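Local coordinates for protein citrate synthase (Metallosphaera sedula, PDB 6ABW) that probably catalyses the condensation of acetyl-CoA with oxaloacetate and water to give citrate and CoA, a step of the tricarboxylic acid cycle, at residues A[60-63]-A[67-70]; A[45-50]-A[188-193]; A[143-148]-A[155-160]. All coordinates share one frame; numbering follows the deposited sequence.

Contact 1: residues A[60-63]-A[67-70]; sequences VHLM and DLPT
His61 and Leu62, near the end of helix 56-65, receive the chain as it turns back over them through Asp67, Leu68 and Pro69, a helix-loop-helix turn in the largely helical citrate synthase fold. The imidazole of His61 does two jobs. At its edge, ND1 donates to the backbone O of Asp67 over 2.9 Å, with an N-H...O angle of 157° and the oxygen lying in the ring plane. Over one face sits CB of Pro69, 3.7 Å from the ring centroid, a CH-pi contact with the proline carbon almost over the middle of the ring. Both contacts depend on CG standing anti to the backbone N (chi1 -167°), which swings the ring out along the returning loop, while Tyr65 stacks on it from within the same chain. With the imidazole replaced by the methyl of an alanine, the Asp67 carbonyl would probably lose its side-chain donor and a gap would open beneath Pro69.

One residue on, Leu62 adds an apolar contact and a polar one. Its CA lies 3.4 Å from the same Asp67 O, a CA-H...O contact that gives this oxygen a second partner beside His61. CD1 reaches over the Asp67 backbone, 3.7 Å from Asp67 CA, and CB meets Leu68 CD2 at 4.1 Å. Leu68 itself leaves the backbone pointing away, so it is the far end of its side chain that comes back to Leu62.

The outer side of the turn belongs to the dimer interface: the Asp67 carboxylate pairs with Arg381 of the second subunit, and Arg389 of that subunit donates to Pro69 O. The backbone N of Asp67, buried by this contact, has no hydrogen-bond partner in the model.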
# COMPACT_ATOMS: atom_id res chain seq x y z
N VAL A 60 -23.86 -2.56 2.41
CA VAL A 60 -22.74 -3.45 2.71
C VAL A 60 -23.08 -4.89 2.30
O VAL A 60 -22.36 -5.55 1.59
CB VAL A 60 -22.42 -3.39 4.19
CG1 VAL A 60 -21.40 -4.45 4.56
CG2 VAL A 60 -21.84 -2.01 4.57
N HIS A 61 -24.27 -5.35 2.71
CA HIS A 61 -24.74 -6.71 2.33
C HIS A 61 -24.89 -6.87 0.83
O HIS A 61 -24.44 -7.86 0.28
CB HIS A 61 -26.03 -7.03 3.11
CG HIS A 61 -26.42 -8.46 3.04
ND1 HIS A 61 -26.88 -9.06 1.89
CD2 HIS A 61 -26.26 -9.46 3.95
CE1 HIS A 61 -27.05 -10.35 2.11
NE2 HIS A 61 -26.67 -10.62 3.35
N LEU A 62 -25.42 -5.88 0.14
CA LEU A 62 -25.53 -5.92 -1.31
C LEU A 62 -24.21 -6.03 -2.02
O LEU A 62 -24.08 -6.81 -2.96
CB LEU A 62 -26.29 -4.66 -1.78
CG LEU A 62 -26.39 -4.39 -3.25
CD1 LEU A 62 -27.25 -5.49 -3.88
CD2 LEU A 62 -26.98 -2.97 -3.44
N MET A 63 -23.23 -5.23 -1.63
CA MET A 63 -21.93 -5.27 -2.25
C MET A 63 -21.15 -6.53 -1.97
O MET A 63 -20.45 -7.02 -2.82
CB MET A 63 -21.13 -4.06 -1.84
CG MET A 63 -21.75 -2.78 -2.33
SD MET A 63 -20.43 -1.83 -3.10
CE MET A 63 -21.11 -1.75 -4.76
N ASP A 67 -27.07 -9.20 -3.01
CA ASP A 67 -28.46 -8.82 -2.86
C ASP A 67 -28.68 -8.10 -1.61
O ASP A 67 -27.90 -8.24 -0.67
CB ASP A 67 -29.32 -10.07 -2.75
CG ASP A 67 -29.67 -10.64 -4.08
OD1 ASP A 67 -30.52 -10.02 -4.82
OD2 ASP A 67 -29.13 -11.73 -4.35
N LEU A 68 -29.79 -7.37 -1.53
CA LEU A 68 -30.23 -6.73 -0.34
C LEU A 68 -30.64 -7.80 0.66
O LEU A 68 -31.04 -8.88 0.26
CB LEU A 68 -31.37 -5.76 -0.57
CG LEU A 68 -30.94 -4.56 -1.42
CD1 LEU A 68 -32.13 -3.86 -2.01
CD2 LEU A 68 -30.11 -3.61 -0.57
N PRO A 69 -30.42 -7.55 1.96
CA PRO A 69 -30.62 -8.65 2.88
C PRO A 69 -32.07 -8.85 3.31
O PRO A 69 -32.84 -7.89 3.42
CB PRO A 69 -29.83 -8.18 4.12
CG PRO A 69 -29.94 -6.68 4.08
CD PRO A 69 -29.91 -6.36 2.61
N THR A 70 -32.37 -10.10 3.72
CA THR A 70 -33.55 -10.36 4.55
C THR A 70 -33.39 -9.83 5.94
O THR A 70 -32.25 -9.52 6.36
CB THR A 70 -33.81 -11.87 4.69
OG1 THR A 70 -32.72 -12.49 5.37
CG2 THR A 70 -33.92 -12.50 3.36

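Contact 2: residues A[45-50]-A[188-193]; sequences YDIEDL and ALILYA
Ile47 and Ile190 meet through aliphatic branches, as do their neighbours Leu50 and Leu191; neither ring nor carboxylate takes part. The flat groups involved are two backbone carbonyls, each brushed by a methyl: Ile190 O lies 4.0 Å from Ile47 CD1, and Leu50 O lies 4.0 Å from Ile190 CD1. Neither oxygen is left wanting, since Tyr42 OH bonds to Ile190 O and Thr54 OG1 to Leu50 O.

The rest is hydrocarbon against hydrocarbon. Ile47 extends CG1 anti to its backbone nitrogen (chi1 -174°), which carries the terminal CD1 across to Ile190 CG2 at 3.7 Å; the two isoleucines overlap along their flanks, heading roughly opposite ways. Further back on the same branch, Ile47 CG1 touches Leu191 CD2 at 3.8 Å, and here the side chains cross at about a right angle. Leu191 does not start out aimed at helix 47-53; the end of its side chain makes the approach. Ile47 thus rests on two consecutive residues of the opposing helix. Ile190 in turn reaches two residues about one helical turn apart, its CG2 also 4.4 Å from Leu50 CB, a looser contact. All four side chains are buried, and between these two segments the contact is apolar packing, with Tyr42 tying Ile190 O to the neighbouring strand.

In the fold, this is where the start of helix 47-53, just after the short strand 45-46, packs on the last turn of helix 179-191. Val59 of helix 56-65 adds to the packing on Ile190, and Leu191 also touches Ile282 and Phe283 of helix 278-292. On the strand side, Tyr42 of strand 39-42 packs on both Ile47 and Leu50.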
# COMPACT_ATOMS: atom_id res chain seq x y z
N TYR A 45 -29.41 -1.78 -8.59
CA TYR A 45 -30.26 -0.89 -7.91
C TYR A 45 -29.76 0.58 -8.08
O TYR A 45 -28.58 0.87 -7.83
CB TYR A 45 -30.32 -1.22 -6.42
CG TYR A 45 -30.90 -2.55 -6.11
CD1 TYR A 45 -32.28 -2.76 -6.29
CD2 TYR A 45 -30.13 -3.60 -5.63
CE1 TYR A 45 -32.87 -3.95 -5.95
CE2 TYR A 45 -30.72 -4.81 -5.27
CZ TYR A 45 -32.10 -4.98 -5.48
OH TYR A 45 -32.72 -6.17 -5.15
N ASP A 46 -30.64 1.46 -8.55
CA ASP A 46 -30.29 2.86 -8.78
C ASP A 46 -29.86 3.48 -7.47
O ASP A 46 -30.47 3.27 -6.43
CB ASP A 46 -31.49 3.62 -9.33
CG ASP A 46 -31.67 3.46 -10.84
OD1 ASP A 46 -30.74 3.76 -11.64
OD2 ASP A 46 -32.78 3.06 -11.26
N ILE A 47 -28.84 4.32 -7.53
CA ILE A 47 -28.31 4.93 -6.29
C ILE A 47 -29.36 5.73 -5.55
O ILE A 47 -29.39 5.68 -4.32
CB ILE A 47 -27.04 5.80 -6.58
CG1 ILE A 47 -26.43 6.32 -5.31
CG2 ILE A 47 -27.31 6.96 -7.49
CD1 ILE A 47 -25.67 5.27 -4.52
N GLU A 48 -30.24 6.45 -6.24
CA GLU A 48 -31.30 7.23 -5.59
C GLU A 48 -32.24 6.35 -4.73
O GLU A 48 -32.63 6.73 -3.61
CB GLU A 48 -32.06 8.07 -6.67
CG GLU A 48 -32.96 9.09 -5.98
CD GLU A 48 -33.87 9.88 -6.91
OE1 GLU A 48 -33.58 9.93 -8.13
OE2 GLU A 48 -34.89 10.44 -6.40
N ASP A 49 -32.57 5.18 -5.27
CA ASP A 49 -33.48 4.16 -4.67
C ASP A 49 -32.79 3.61 -3.43
O ASP A 49 -33.42 3.45 -2.34
CB ASP A 49 -33.73 3.08 -5.77
CG ASP A 49 -35.01 2.16 -5.54
OD1 ASP A 49 -35.83 2.38 -4.56
OD2 ASP A 49 -35.11 1.18 -6.35
N LEU A 50 -31.49 3.29 -3.56
CA LEU A 50 -30.78 2.80 -2.38
C LEU A 50 -30.73 3.81 -1.27
O LEU A 50 -30.90 3.47 -0.05
CB LEU A 50 -29.36 2.34 -2.76
CG LEU A 50 -29.36 1.09 -3.62
CD1 LEU A 50 -27.94 0.87 -4.10
CD2 LEU A 50 -29.92 -0.13 -2.86
N ALA A 188 -24.28 9.62 2.77
CA ALA A 188 -22.90 9.89 2.36
C ALA A 188 -22.13 8.59 2.28
O ALA A 188 -21.39 8.37 1.36
CB ALA A 188 -22.24 10.83 3.33
N LEU A 189 -22.32 7.70 3.25
CA LEU A 189 -21.69 6.38 3.24
C LEU A 189 -22.11 5.55 2.08
O LEU A 189 -21.30 4.86 1.48
CB LEU A 189 -21.99 5.59 4.48
CG LEU A 189 -21.39 6.18 5.72
CD1 LEU A 189 -22.02 5.62 6.97
CD2 LEU A 189 -19.89 5.86 5.67
N ILE A 190 -23.39 5.61 1.72
CA ILE A 190 -23.82 4.88 0.50
C ILE A 190 -23.27 5.53 -0.78
O ILE A 190 -22.80 4.83 -1.70
CB ILE A 190 -25.37 4.81 0.43
CG1 ILE A 190 -25.92 3.92 1.59
CG2 ILE A 190 -25.81 4.25 -0.92
CD1 ILE A 190 -27.40 4.10 1.82
N LEU A 191 -23.31 6.86 -0.80
CA LEU A 191 -22.99 7.61 -2.02
C LEU A 191 -21.56 7.41 -2.51
O LEU A 191 -21.28 7.39 -3.70
CB LEU A 191 -23.31 9.10 -1.82
CG LEU A 191 -24.79 9.53 -1.82
CD1 LEU A 191 -25.07 10.93 -1.31
CD2 LEU A 191 -25.40 9.35 -3.21
N TYR A 192 -20.62 7.33 -1.56
CA TYR A 192 -19.23 7.20 -1.84
C TYR A 192 -18.70 5.74 -1.88
O TYR A 192 -17.49 5.53 -2.06
CB TYR A 192 -18.42 8.09 -0.87
CG TYR A 192 -18.13 9.52 -1.26
CD1 TYR A 192 -17.87 9.89 -2.60
CD2 TYR A 192 -17.98 10.50 -0.30
CE1 TYR A 192 -17.48 11.16 -2.93
CE2 TYR A 192 -17.60 11.79 -0.63
CZ TYR A 192 -17.35 12.12 -1.97
OH TYR A 192 -16.92 13.41 -2.31
N ALA A 193 -19.62 4.73 -1.78
CA ALA A 193 -19.18 3.37 -1.52
C ALA A 193 -18.34 2.81 -2.66
O ALA A 193 -17.38 2.10 -2.37
CB ALA A 193 -20.33 2.44 -1.18

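Contact 3: residues A[143-148]-A[155-160]; sequences VANVLR and PAIPEP
The carboxamide of Asn145, on helix 128-151, hydrogen-bonds both backbone polar groups of Ala156 in the loop that follows. Ala156 N donates to Asn145 OD1 at 3.0 Å, in the carbonyl plane and on a lone pair, with an N-H...O angle of 163°. In return Asn145 ND2 gives a hydrogen to Ala156 O at 2.9 Å, approaching from above that carbonyl's plane. ND2 also bonds to Thr141 O, one turn back on its own helix.

Van der Waals contacts fill in around this pair. Asn145 OD1 lies 3.3 Å from Pro155 CA, and the Ala156 methyl covers one face of the Arg148 guanidinium, with CB 3.7 Å from Arg148 NE. A bend at chi3 (75°) turns the guanidinium so that NE can donate to Lys154 O, while NH2 reaches Ser172 O at the end of helix 164-173.

The chemistry fixes which way round the amide sits. OD1 must accept from Ala156 N while ND2 donates to two carbonyls, so a flipped carboxamide would set N-H against N-H and oxygen against oxygen.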
# COMPACT_ATOMS: atom_id res chain seq x y z
N VAL A 143 -11.61 6.05 11.87
CA VAL A 143 -11.85 7.40 11.39
C VAL A 143 -12.31 8.34 12.54
O VAL A 143 -11.82 9.46 12.69
CB VAL A 143 -12.80 7.39 10.19
CG1 VAL A 143 -13.09 8.81 9.79
CG2 VAL A 143 -12.15 6.68 9.00
N ALA A 144 -13.12 7.80 13.43
CA ALA A 144 -13.62 8.56 14.56
C ALA A 144 -12.43 8.98 15.46
O ALA A 144 -12.35 10.13 15.90
CB ALA A 144 -14.64 7.70 15.34
N ASN A 145 -11.48 8.08 15.63
CA ASN A 145 -10.31 8.32 16.48
C ASN A 145 -9.24 9.20 15.86
O ASN A 145 -8.56 9.93 16.53
CB ASN A 145 -9.82 7.02 17.08
CG ASN A 145 -10.75 6.60 18.23
OD1 ASN A 145 -10.82 7.30 19.24
ND2 ASN A 145 -11.59 5.60 17.97
N VAL A 146 -9.16 9.17 14.50
CA VAL A 146 -8.32 10.09 13.78
C VAL A 146 -8.81 11.52 13.99
O VAL A 146 -8.05 12.45 14.28
CB VAL A 146 -8.23 9.67 12.28
CG1 VAL A 146 -7.65 10.80 11.39
CG2 VAL A 146 -7.37 8.43 12.11
N LEU A 147 -10.12 11.73 13.91
CA LEU A 147 -10.67 13.05 14.15
C LEU A 147 -10.34 13.49 15.58
O LEU A 147 -9.89 14.66 15.83
CB LEU A 147 -12.19 13.04 13.89
CG LEU A 147 -12.91 14.26 14.56
CD1 LEU A 147 -12.51 15.51 13.85
CD2 LEU A 147 -14.41 14.00 14.51
N ARG A 148 -10.60 12.57 16.51
CA ARG A 148 -10.48 12.92 17.91
C ARG A 148 -9.01 13.18 18.34
O ARG A 148 -8.69 14.14 19.05
CB ARG A 148 -11.19 11.89 18.73
CG ARG A 148 -12.71 12.01 18.58
CD ARG A 148 -13.42 10.90 19.34
NE ARG A 148 -13.41 11.15 20.78
CZ ARG A 148 -14.27 11.95 21.43
NH1 ARG A 148 -14.11 12.12 22.72
NH2 ARG A 148 -15.21 12.65 20.80
N PRO A 155 -9.94 9.31 23.37
CA PRO A 155 -10.50 8.33 22.41
C PRO A 155 -11.96 7.93 22.66
O PRO A 155 -12.47 8.04 23.80
CB PRO A 155 -9.60 7.09 22.55
CG PRO A 155 -8.46 7.50 23.38
CD PRO A 155 -8.69 8.84 23.97
N ALA A 156 -12.61 7.40 21.65
CA ALA A 156 -13.96 6.84 21.82
C ALA A 156 -14.15 5.72 20.83
O ALA A 156 -13.95 5.93 19.63
CB ALA A 156 -15.02 7.88 21.55
N ILE A 157 -14.67 4.60 21.30
CA ILE A 157 -14.98 3.44 20.43
C ILE A 157 -16.45 3.44 20.11
O ILE A 157 -17.30 3.57 21.03
CB ILE A 157 -14.63 2.13 21.19
CG1 ILE A 157 -13.19 2.18 21.75
CG2 ILE A 157 -14.88 0.88 20.30
CD1 ILE A 157 -12.10 2.31 20.69
N PRO A 158 -16.81 3.31 18.81
CA PRO A 158 -18.24 3.15 18.50
C PRO A 158 -18.91 2.02 19.27
O PRO A 158 -18.31 0.96 19.49
CB PRO A 158 -18.28 2.90 17.04
CG PRO A 158 -16.93 3.47 16.51
CD PRO A 158 -15.97 3.16 17.61
N GLU A 159 -20.14 2.28 19.66
CA GLU A 159 -20.96 1.30 20.37
C GLU A 159 -22.21 1.02 19.61
O GLU A 159 -22.66 1.87 18.82
CB GLU A 159 -21.33 1.85 21.73
CG GLU A 159 -20.10 2.24 22.46
CD GLU A 159 -20.33 2.48 23.91
OE1 GLU A 159 -21.29 3.21 24.28
OE2 GLU A 159 -19.51 1.95 24.67
N PRO A 160 -22.82 -0.14 19.87
CA PRO A 160 -24.08 -0.47 19.23
C PRO A 160 -25.11 0.62 19.34
O PRO A 160 -25.18 1.36 20.32
CB PRO A 160 -24.55 -1.69 20.00
CG PRO A 160 -23.30 -2.27 20.52
CD PRO A 160 -22.56 -1.08 20.98

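Contacts 1 and 2 form one continuous patch, with centres 13 Å apart: the Tyr45 ring lies against both leucines of contact 1, with Leu68 CD1 3.6 Å from Tyr45 CZ, and Leu62 CD2 meets Leu50 CD1 at 4.0 Å. Both contacts reach the second subunit. Contact 3 stands apart, its nearest atoms about 8 Å from contact 2 and about 14 Å from contact 1, although along the chain it lies, like contact 1, within the loop closed by contact 2. Contact 2 is also nearest the predicted catalytic residues: the Leu191 side chain is about 10 Å from that of Asp325, to which the adjacent Tyr192 hydrogen-bonds through OH.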